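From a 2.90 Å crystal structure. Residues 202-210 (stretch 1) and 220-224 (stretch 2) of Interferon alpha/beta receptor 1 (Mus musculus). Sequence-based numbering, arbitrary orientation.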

# COMPACT_ATOMS: atom_id res chain seq x y z
N LYS A 202 8.83 30.48 -15.97
CA LYS A 202 8.67 30.91 -17.36
C LYS A 202 8.26 29.73 -18.27
O LYS A 202 7.78 29.94 -19.38
CB LYS A 202 9.91 31.66 -17.89
CG LYS A 202 11.20 30.83 -17.99
CD LYS A 202 12.26 31.55 -18.81
CE LYS A 202 13.49 30.70 -19.04
NZ LYS A 202 14.49 31.39 -19.89
N MET A 203 8.42 28.49 -17.75
CA MET A 203 8.07 27.22 -18.40
C MET A 203 7.21 26.35 -17.45
O MET A 203 7.67 26.04 -16.35
CB MET A 203 9.32 26.47 -18.91
CG MET A 203 10.53 26.53 -17.99
SD MET A 203 12.08 26.18 -18.86
CE MET A 203 13.24 26.84 -17.73
N PRO A 204 5.96 25.98 -17.83
CA PRO A 204 5.14 25.17 -16.92
C PRO A 204 5.38 23.65 -17.01
O PRO A 204 5.84 23.15 -18.04
CB PRO A 204 3.71 25.54 -17.32
CG PRO A 204 3.80 25.91 -18.76
CD PRO A 204 5.24 26.27 -19.08
N VAL A 205 5.06 22.94 -15.92
CA VAL A 205 5.20 21.48 -15.79
C VAL A 205 4.12 20.72 -16.59
O VAL A 205 2.98 21.21 -16.65
CB VAL A 205 5.29 21.02 -14.30
CG1 VAL A 205 6.54 21.56 -13.61
CG2 VAL A 205 4.03 21.39 -13.50
N PRO A 206 4.43 19.54 -17.21
CA PRO A 206 3.42 18.81 -18.01
C PRO A 206 2.13 18.43 -17.28
O PRO A 206 2.15 18.15 -16.08
CB PRO A 206 4.18 17.58 -18.50
CG PRO A 206 5.60 18.00 -18.51
CD PRO A 206 5.74 18.86 -17.30
N GLY A 207 1.02 18.44 -18.02
CA GLY A 207 -0.33 18.17 -17.52
C GLY A 207 -0.71 16.72 -17.36
O GLY A 207 -0.08 15.99 -16.59
N ASN A 208 -1.80 16.31 -18.06
CA ASN A 208 -2.37 14.96 -18.00
C ASN A 208 -1.53 13.86 -18.66
O ASN A 208 -1.18 13.96 -19.84
CB ASN A 208 -3.82 14.94 -18.50
CG ASN A 208 -4.83 15.43 -17.48
OD1 ASN A 208 -4.84 16.60 -17.08
ND2 ASN A 208 -5.72 14.54 -17.05
N LEU A 209 -1.21 12.82 -17.87
CA LEU A 209 -0.40 11.66 -18.26
C LEU A 209 -1.24 10.38 -18.34
O LEU A 209 -2.12 10.17 -17.51
CB LEU A 209 0.74 11.46 -17.22
CG LEU A 209 2.15 12.03 -17.49
CD1 LEU A 209 2.83 11.33 -18.64
CD2 LEU A 209 2.16 13.55 -17.63
N GLN A 210 -0.94 9.53 -19.34
CA GLN A 210 -1.62 8.25 -19.56
C GLN A 210 -0.63 7.22 -20.14
O GLN A 210 0.06 7.53 -21.12
CB GLN A 210 -2.84 8.45 -20.48
CG GLN A 210 -3.89 7.35 -20.37
CD GLN A 210 -5.25 7.76 -20.90
OE1 GLN A 210 -5.40 8.16 -22.06
NE2 GLN A 210 -6.27 7.65 -20.06
N LEU A 220 4.26 6.24 -23.20
CA LEU A 220 3.95 7.37 -22.33
C LEU A 220 3.43 8.54 -23.17
O LEU A 220 4.20 9.20 -23.88
CB LEU A 220 5.21 7.76 -21.51
CG LEU A 220 5.04 8.83 -20.43
CD1 LEU A 220 4.87 8.20 -19.08
CD2 LEU A 220 6.24 9.74 -20.38
N LYS A 221 2.10 8.75 -23.13
CA LYS A 221 1.40 9.81 -23.87
C LYS A 221 0.97 10.93 -22.92
O LYS A 221 0.38 10.66 -21.87
CB LYS A 221 0.19 9.24 -24.63
N TRP A 222 1.29 12.19 -23.29
CA TRP A 222 1.00 13.39 -22.50
C TRP A 222 0.77 14.65 -23.35
O TRP A 222 0.81 14.58 -24.58
CB TRP A 222 2.08 13.62 -21.42
CG TRP A 222 3.50 13.48 -21.90
CD1 TRP A 222 4.23 12.34 -21.99
CD2 TRP A 222 4.37 14.55 -22.32
NE1 TRP A 222 5.50 12.62 -22.46
CE2 TRP A 222 5.60 13.97 -22.67
CE3 TRP A 222 4.21 15.94 -22.45
CZ2 TRP A 222 6.68 14.73 -23.14
CZ3 TRP A 222 5.27 16.69 -22.91
CH2 TRP A 222 6.49 16.08 -23.26
N ASP A 223 0.51 15.80 -22.69
CA ASP A 223 0.27 17.09 -23.33
C ASP A 223 1.17 18.20 -22.77
O ASP A 223 1.46 18.22 -21.57
CB ASP A 223 -1.22 17.49 -23.23
CG ASP A 223 -1.78 17.49 -21.82
OD1 ASP A 223 -1.89 18.58 -21.23
OD2 ASP A 223 -2.12 16.39 -21.32
N TYR A 224 1.61 19.13 -23.65
CA TYR A 224 2.48 20.25 -23.29
C TYR A 224 1.96 21.57 -23.87
O TYR A 224 1.54 21.64 -25.02
CB TYR A 224 3.92 19.98 -23.76
CG TYR A 224 4.97 20.73 -22.97
CD1 TYR A 224 5.48 21.94 -23.42
CD2 TYR A 224 5.47 20.22 -21.77
CE1 TYR A 224 6.45 22.63 -22.70
CE2 TYR A 224 6.44 20.91 -21.04
CZ TYR A 224 6.93 22.11 -21.51
OH TYR A 224 7.88 22.79 -20.79

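The two stretches run side by side in roughly opposite senses, their end-to-end directions 146° apart. Regular pairing is confined to one end, where Gln-210 and Lys-221 form an antiparallel bridge. Towards the other end the chains stay near each other without backbone hydrogen bonds between them, and both side-chain and backbone atoms make the contact. Together the stretches bury 480 Å² of surface.

Lys-202 takes no part. Its side chain is extended beyond a p chi1 and remains out of reach of stretch 2. Met-203 makes a marginal contact: its CB lies 4.4 Å from OH of Tyr-224, while the rest of its side chain leads away. Pro-204 brings its backbone O to 3.4 Å from the same Tyr-224 OH. Whether this is a hydrogen bond is left open by the geometry. Val-205 points away from stretch 2 and makes no contact.

Pro-206 is the first residue to pack firmly. Its ring meets two aromatic side chains. CG of Pro-206 lies 3.9 Å from CE2 of Tyr-224, at the edge of the tyrosine ring and near its plane. CB of Pro-206 lies 4.3 Å from CE3 of Trp-222, approaching that ring obliquely. Both are apolar contacts, in which carbon surfaces are shielded from solvent without any directional bond. Tyr-224, with chi1 in the t well, thus reaches back along stretch 1 from Pro-206 to Met-203.

Gly-207 passes close to Asp-223. The CA atoms of Gly-207 and Asp-223 are 5.9 Å apart, and N of Gly-207 is 3.6 Å from O of Asp-223. The absence of a side chain matters here. An ideal CB on Gly-207 would point toward stretch 2 and lie 2.8 Å from OD1 of Asp-223, which is a clash.

Asn-208 meets the same aspartate through its backbone and CB. O of Asn-208 is 3.0 Å from OD2 of Asp-223. Both atoms are acceptors, so this short approach is not a hydrogen bond. N of Asn-208 is also near, 3.3 Å from OD2 of Asp-223. CB of Asn-208 lies 3.6 Å from that OD2. The carbonyl has a more favourable neighbour in Trp-222: O of Asn-208 is 3.5 Å from CA of Trp-222, in a CA-H...O contact with an angle of 139° at the hydrogen.

Leu-209 supplies the second apolar cluster. Its CD1 lies 3.7 Å from CB of Trp-222 and 3.8 Å from CD1 of Leu-220. One methyl group therefore touches both residues, and both are buried.

Gln-210 closes the contact with a pair of backbone hydrogen bonds. N of Gln-210 donates to O of Lys-221 at 3.1 Å, and N of Lys-221 donates to O of Gln-210, also at 3.1 Å. The angles at hydrogen are 148° and 159°. This reciprocal pair defines the antiparallel bridge. The side chains of Gln-210 and Lys-221 leave on the same face of the sheet. That of Lys-221 is modelled only to CB.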